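Local coordinates for protein aldehyde dehydrogenase (Trypanosoma brucei, PDB 5MYP) that probably oxidises aldehydes to carboxylic acids with NAD+ as the electron acceptor, as a glycosomal member of the aldehyde dehydrogenase family in the trypanosome, at residues A[109-114]-A[458-463]; A[92-97]-A[445-450]. All blocks are in the same frame, centred on the assembly; numbering follows the deposited sequence.

Contact 1: residues A[109-114]-A[458-463]; sequences DDCELQ and PVMRRG
Cys111 and Met460 face each other as a non-hydrogen-bonded pair, on the buried face of an antiparallel strand pair, the projecting arm that aldehyde dehydrogenases use for oligomerisation. Four backbone hydrogen bonds join the strands, a pair at Asp110 and Arg461 and another at Glu112 and Val459; the shortest runs from Arg461 N to Asp110 O at 2.7 Å. In the non-hydrogen-bonded pairs between and beyond them the strands draw close enough for Cys111 CA to lie 3.2 Å from Val459 O. The tight side is apolar: Met460, bent at chi3 (-86°), brings CE within 3.9 Å of Cys111 SG, and Leu113 CD2 rests 4.0 Å from Pro458 CB.

The other face, where the charged residues are partly exposed, is looser. Arg461 runs extended from CG to NE beside Asp110 and spreads its guanidinium between two carboxylates. NH1 reaches Asp110 OD2 nearly in the guanidinium plane, though from above the carboxylate plane, while the other oxygen, OD1, pairs with Lys99. Val459 CG1 covers one guanidinium face near the rim. Just beyond the ladder, where both strands give way to loop, Arg462 NH1 lies 2.7 Å from Asp109 OD2, a salt bridge whose hydrogen bond is bent and weak.

The outer edge of strand 454-461 continues the sheet: Val459 to Arg461 pair in parallel with a strand of the second subunit, and Glu409 of that subunit forms a salt bridge with Arg461 NH2. Glu112 OE1 is gripped twice, by Arg461 NH2 at 3.1 Å from above the carboxylate and by Gln114 NE2 at 3.2 Å through a nearly straight bond (175°).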
loop_
_atom_site.group_PDB
_atom_site.type_symbol
_atom_site.label_atom_id
_atom_site.label_comp_id
_atom_site.label_asym_id
_atom_site.label_seq_id
_atom_site.Cartn_x
_atom_site.Cartn_y
_atom_site.Cartn_z
ATOM N N ASP A 109 -16.160 -23.416 -3.366
ATOM C CA ASP A 109 -17.013 -22.235 -3.561
ATOM C C ASP A 109 -16.622 -21.443 -4.805
ATOM O O ASP A 109 -15.557 -21.666 -5.390
ATOM C CB ASP A 109 -16.957 -21.330 -2.325
ATOM C CG ASP A 109 -17.416 -22.032 -1.066
ATOM O OD1 ASP A 109 -18.448 -22.738 -1.113
ATOM O OD2 ASP A 109 -16.751 -21.874 -0.022
ATOM N N ASP A 110 -17.510 -20.538 -5.206
ATOM C CA ASP A 110 -17.291 -19.656 -6.349
ATOM C C ASP A 110 -16.687 -18.339 -5.857
ATOM O O ASP A 110 -17.396 -17.512 -5.264
ATOM C CB ASP A 110 -18.620 -19.410 -7.078
ATOM C CG ASP A 110 -18.529 -18.306 -8.131
ATOM O OD1 ASP A 110 -17.511 -18.261 -8.857
ATOM O OD2 ASP A 110 -19.471 -17.488 -8.233
ATOM N N CYS A 111 -15.390 -18.143 -6.114
ATOM C CA CYS A 111 -14.661 -16.947 -5.652
ATOM C C CYS A 111 -14.157 -16.058 -6.798
ATOM O O CYS A 111 -13.797 -16.556 -7.864
ATOM C CB CYS A 111 -13.489 -17.370 -4.761
ATOM S SG CYS A 111 -14.008 -18.247 -3.265
ATOM N N GLU A 112 -14.127 -14.748 -6.545
ATOM C CA GLU A 112 -13.686 -13.725 -7.502
ATOM C C GLU A 112 -12.954 -12.594 -6.787
ATOM O O GLU A 112 -13.240 -12.317 -5.622
ATOM C CB GLU A 112 -14.893 -13.084 -8.189
ATOM C CG GLU A 112 -15.492 -13.854 -9.345
ATOM C CD GLU A 112 -16.588 -13.049 -10.048
ATOM O OE1 GLU A 112 -16.990 -11.970 -9.550
ATOM O OE2 GLU A 112 -17.064 -13.494 -11.105
ATOM N N LEU A 113 -12.027 -11.950 -7.493
ATOM C CA LEU A 113 -11.427 -10.690 -7.047
ATOM C C LEU A 113 -11.920 -9.592 -7.988
ATOM O O LEU A 113 -11.536 -9.554 -9.157
ATOM C CB LEU A 113 -9.899 -10.774 -7.059
ATOM C CG LEU A 113 -9.275 -11.956 -6.310
ATOM C CD1 LEU A 113 -7.755 -11.883 -6.386
ATOM C CD2 LEU A 113 -9.742 -12.021 -4.866
ATOM N N GLN A 114 -12.811 -8.737 -7.490
ATOM C CA GLN A 114 -13.367 -7.626 -8.270
ATOM C C GLN A 114 -12.560 -6.367 -7.982
ATOM O O GLN A 114 -11.936 -6.260 -6.927
ATOM C CB GLN A 114 -14.842 -7.394 -7.918
ATOM C CG GLN A 114 -15.763 -8.578 -8.220
ATOM C CD GLN A 114 -17.219 -8.320 -7.859
ATOM O OE1 GLN A 114 -17.579 -7.246 -7.366
ATOM N NE2 GLN A 114 -18.073 -9.316 -8.104
ATOM N N PRO A 458 -12.408 -9.046 -2.662
ATOM C CA PRO A 458 -12.740 -10.466 -2.795
ATOM C C PRO A 458 -14.228 -10.749 -2.602
ATOM O O PRO A 458 -14.859 -10.155 -1.726
ATOM C CB PRO A 458 -11.924 -11.126 -1.675
ATOM C CG PRO A 458 -11.752 -10.051 -0.666
ATOM C CD PRO A 458 -11.569 -8.804 -1.475
ATOM N N VAL A 459 -14.767 -11.639 -3.432
ATOM C CA VAL A 459 -16.160 -12.066 -3.347
ATOM C C VAL A 459 -16.187 -13.594 -3.291
ATOM O O VAL A 459 -15.578 -14.252 -4.136
ATOM C CB VAL A 459 -16.981 -11.562 -4.554
ATOM C CG1 VAL A 459 -18.431 -12.044 -4.457
ATOM C CG2 VAL A 459 -16.895 -10.038 -4.658
ATOM N N MET A 460 -16.875 -14.144 -2.291
ATOM C CA MET A 460 -17.059 -15.590 -2.136
ATOM C C MET A 460 -18.551 -15.900 -2.197
ATOM O O MET A 460 -19.316 -15.386 -1.381
ATOM C CB MET A 460 -16.489 -16.057 -0.793
ATOM C CG MET A 460 -16.896 -17.471 -0.387
ATOM S SD MET A 460 -16.161 -18.024 1.153
ATOM C CE MET A 460 -14.592 -18.663 0.582
ATOM N N ARG A 461 -18.958 -16.749 -3.142
ATOM C CA ARG A 461 -20.365 -17.125 -3.291
ATOM C C ARG A 461 -20.563 -18.590 -2.913
ATOM O O ARG A 461 -19.901 -19.483 -3.462
ATOM C CB ARG A 461 -20.853 -16.851 -4.714
ATOM C CG ARG A 461 -20.520 -15.441 -5.200
ATOM C CD ARG A 461 -21.480 -14.941 -6.269
ATOM N NE ARG A 461 -21.049 -13.651 -6.812
ATOM C CZ ARG A 461 -20.077 -13.479 -7.715
ATOM N NH1 ARG A 461 -19.405 -14.522 -8.222
ATOM N NH2 ARG A 461 -19.780 -12.239 -8.122
ATOM N N ARG A 462 -21.449 -18.821 -1.944
ATOM C CA ARG A 462 -21.756 -20.154 -1.442
ATOM C C ARG A 462 -23.221 -20.484 -1.696
ATOM O O ARG A 462 -24.033 -19.596 -2.007
ATOM C CB ARG A 462 -21.465 -20.234 0.059
ATOM C CG ARG A 462 -20.061 -19.780 0.442
ATOM C CD ARG A 462 -19.622 -20.240 1.832
ATOM N NE ARG A 462 -20.218 -21.516 2.248
ATOM C CZ ARG A 462 -19.616 -22.708 2.285
ATOM N NH1 ARG A 462 -18.331 -22.875 1.961
ATOM N NH2 ARG A 462 -20.317 -23.768 2.676
ATOM N N GLY A 463 -23.545 -21.770 -1.568
ATOM C CA GLY A 463 -24.923 -22.257 -1.619
ATOM C C GLY A 463 -25.418 -22.583 -0.223
ATOM O O GLY A 463 -24.680 -22.437 0.752
#

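Contact 2: residues A[92-97]-A[445-450]; sequences DEYVKP and HGRYSF
Tyr94 lays one ring face over the start of helix 447-452, with Arg447 CA 4.0 Å from the ring centroid in a CH-pi contact. Arg447 CB approaches the phenol end, 3.5 Å from Tyr94 CZ, and CG lies above the rim of the ring. The Arg447 chain bends at chi3 (-81°), which turns NE back beside the ring; the guanidinium has Tyr94 CE1 over its centre, ring and guanidinium planes 60° apart. Arg447 NH2 reaches Glu93 OE2 at 2.7 Å, a salt bridge near the guanidinium plane whose hydrogen bond is bent and weak.

Next to the tyrosine, Phe450 turns its ring toward helix 69-95. CG is anti to the backbone N (chi1 -179°), carrying it toward that helix, and Tyr94 CB stands over the centre of the Phe450 ring, 3.8 Å from its centroid. Phe450 CE1 approaches Tyr94 O at 3.4 Å, and Val95 CG1 lies 3.9 Å from Phe450 CZ.

Farther out, Tyr94 OH is hydrogen-bonded to His86 on the same helix, which fixes the far end of the phenol. Gly446, with a positive phi, occupies the N-cap position before helix 447-452, and its N is held by Glu83. Val95 also packs against helix 36-52. In this part of the aldehyde dehydrogenase fold, the C-terminal turn of helix 69-95 packs on the N-terminal turn of the short helix 447-452, which leads into strand 454-461.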
loop_
_atom_site.group_PDB
_atom_site.type_symbol
_atom_site.label_atom_id
_atom_site.label_comp_id
_atom_site.label_asym_id
_atom_site.label_seq_id
_atom_site.Cartn_x
_atom_site.Cartn_y
_atom_site.Cartn_z
ATOM N N ASP A 92 -10.941 -2.310 -20.426
ATOM C CA ASP A 92 -11.875 -3.436 -20.356
ATOM C C ASP A 92 -11.226 -4.685 -19.761
ATOM O O ASP A 92 -11.878 -5.421 -19.037
ATOM C CB ASP A 92 -12.475 -3.730 -21.734
ATOM C CG ASP A 92 -13.406 -2.626 -22.201
ATOM O OD1 ASP A 92 -14.552 -2.584 -21.715
ATOM O OD2 ASP A 92 -12.991 -1.805 -23.046
ATOM N N GLU A 93 -9.944 -4.905 -20.045
ATOM C CA GLU A 93 -9.186 -6.002 -19.430
ATOM C C GLU A 93 -9.014 -5.768 -17.925
ATOM O O GLU A 93 -9.231 -6.678 -17.128
ATOM C CB GLU A 93 -7.812 -6.158 -20.094
ATOM C CG GLU A 93 -7.016 -7.384 -19.652
ATOM C CD GLU A 93 -5.573 -7.368 -20.130
ATOM O OE1 GLU A 93 -5.281 -6.706 -21.145
ATOM O OE2 GLU A 93 -4.719 -8.021 -19.493
ATOM N N TYR A 94 -8.634 -4.546 -17.547
ATOM C CA TYR A 94 -8.328 -4.237 -16.147
ATOM C C TYR A 94 -9.548 -4.287 -15.220
ATOM O O TYR A 94 -9.427 -4.720 -14.074
ATOM C CB TYR A 94 -7.612 -2.882 -16.033
ATOM C CG TYR A 94 -6.257 -2.782 -16.734
ATOM C CD1 TYR A 94 -5.514 -3.927 -17.072
ATOM C CD2 TYR A 94 -5.699 -1.535 -17.036
ATOM C CE1 TYR A 94 -4.287 -3.825 -17.703
ATOM C CE2 TYR A 94 -4.461 -1.433 -17.665
ATOM C CZ TYR A 94 -3.765 -2.587 -17.990
ATOM O OH TYR A 94 -2.546 -2.524 -18.608
ATOM N N VAL A 95 -10.713 -3.870 -15.711
ATOM C CA VAL A 95 -11.929 -3.854 -14.887
ATOM C C VAL A 95 -12.530 -5.237 -14.577
ATOM O O VAL A 95 -13.288 -5.365 -13.620
ATOM C CB VAL A 95 -13.036 -2.940 -15.479
ATOM C CG1 VAL A 95 -12.577 -1.487 -15.526
ATOM C CG2 VAL A 95 -13.498 -3.415 -16.852
ATOM N N LYS A 96 -12.200 -6.258 -15.376
ATOM C CA LYS A 96 -12.841 -7.572 -15.251
ATOM C C LYS A 96 -12.413 -8.293 -13.967
ATOM O O LYS A 96 -11.274 -8.137 -13.537
ATOM C CB LYS A 96 -12.552 -8.456 -16.476
ATOM C CG LYS A 96 -11.201 -9.144 -16.502
ATOM C CD LYS A 96 -10.827 -9.589 -17.914
ATOM C CE LYS A 96 -9.643 -10.543 -17.880
ATOM N NZ LYS A 96 -9.026 -10.756 -19.215
ATOM N N PRO A 97 -13.326 -9.077 -13.361
ATOM C CA PRO A 97 -12.928 -9.862 -12.190
ATOM C C PRO A 97 -11.875 -10.921 -12.511
ATOM O O PRO A 97 -11.873 -11.467 -13.612
ATOM C CB PRO A 97 -14.238 -10.540 -11.742
ATOM C CG PRO A 97 -15.322 -9.740 -12.354
ATOM C CD PRO A 97 -14.765 -9.230 -13.645
ATOM N N HIS A 445 1.769 3.656 -13.046
ATOM C CA HIS A 445 2.013 3.503 -14.503
ATOM C C HIS A 445 1.169 2.339 -15.009
ATOM O O HIS A 445 1.283 1.220 -14.494
ATOM C CB HIS A 445 3.485 3.296 -14.920
ATOM C CG HIS A 445 4.371 4.471 -14.651
ATOM N ND1 HIS A 445 5.615 4.614 -15.231
ATOM C CD2 HIS A 445 4.192 5.566 -13.876
ATOM C CE1 HIS A 445 6.165 5.744 -14.819
ATOM N NE2 HIS A 445 5.320 6.341 -13.997
ATOM N N GLY A 446 0.301 2.619 -15.982
ATOM C CA GLY A 446 -0.463 1.593 -16.703
ATOM C C GLY A 446 -1.379 0.781 -15.809
ATOM O O GLY A 446 -2.157 1.344 -15.034
ATOM N N ARG A 447 -1.263 -0.543 -15.903
ATOM C CA ARG A 447 -1.983 -1.482 -15.024
ATOM C C ARG A 447 -1.796 -1.178 -13.531
ATOM O O ARG A 447 -2.716 -1.362 -12.737
ATOM C CB ARG A 447 -1.515 -2.916 -15.287
ATOM C CG ARG A 447 -2.327 -3.995 -14.581
ATOM C CD ARG A 447 -1.650 -5.352 -14.668
ATOM N NE ARG A 447 -1.901 -6.014 -15.949
ATOM C CZ ARG A 447 -2.974 -6.753 -16.251
ATOM N NH1 ARG A 447 -3.968 -6.935 -15.380
ATOM N NH2 ARG A 447 -3.059 -7.305 -17.461
ATOM N N TYR A 448 -0.600 -0.731 -13.162
ATOM C CA TYR A 448 -0.249 -0.509 -11.755
ATOM C C TYR A 448 -0.869 0.778 -11.217
ATOM O O TYR A 448 -1.148 0.869 -10.022
ATOM C CB TYR A 448 1.274 -0.552 -11.580
ATOM C CG TYR A 448 1.827 -1.842 -12.141
ATOM C CD1 TYR A 448 1.651 -3.043 -11.456
ATOM C CD2 TYR A 448 2.467 -1.878 -13.380
ATOM C CE1 TYR A 448 2.129 -4.242 -11.973
ATOM C CE2 TYR A 448 2.946 -3.070 -13.901
ATOM C CZ TYR A 448 2.774 -4.250 -13.191
ATOM O OH TYR A 448 3.242 -5.443 -13.693
ATOM N N SER A 449 -1.104 1.753 -12.095
ATOM C CA SER A 449 -1.951 2.903 -11.755
ATOM C C SER A 449 -3.376 2.437 -11.483
ATOM O O SER A 449 -3.965 2.791 -10.465
ATOM C CB SER A 449 -1.974 3.943 -12.871
ATOM O OG SER A 449 -0.741 4.621 -12.986
ATOM N N PHE A 450 -3.924 1.629 -12.393
ATOM C CA PHE A 450 -5.281 1.124 -12.215
ATOM C C PHE A 450 -5.417 0.393 -10.876
ATOM O O PHE A 450 -6.365 0.639 -10.129
ATOM C CB PHE A 450 -5.709 0.209 -13.369
ATOM C CG PHE A 450 -7.112 -0.297 -13.222
ATOM C CD1 PHE A 450 -7.371 -1.466 -12.510
ATOM C CD2 PHE A 450 -8.179 0.418 -13.744
ATOM C CE1 PHE A 450 -8.666 -1.927 -12.340
ATOM C CE2 PHE A 450 -9.482 -0.036 -13.581
ATOM C CZ PHE A 450 -9.724 -1.209 -12.876
#

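How the contacts relate
The centres of contacts 1 and 2 lie about 20 Å apart, on the same side of the chain's centre, with contact 2 the nearer to it. Along the chain the segments alternate: 92-97, 109-114, 445-450, 458-463. Helix 69-95 is followed by strand 110-124, and helix 447-452 by strand 454-461, so the same two regions meet twice, first as the end of one helix against the start of another and then as antiparallel strands. The contacts touch directly where Pro97 CB packs against Glu112 OE1 and Leu113 O. The chain thus passes from the body of the subunit, through contact 2, out to the arm of contact 1, where the sheet continues into the second subunit.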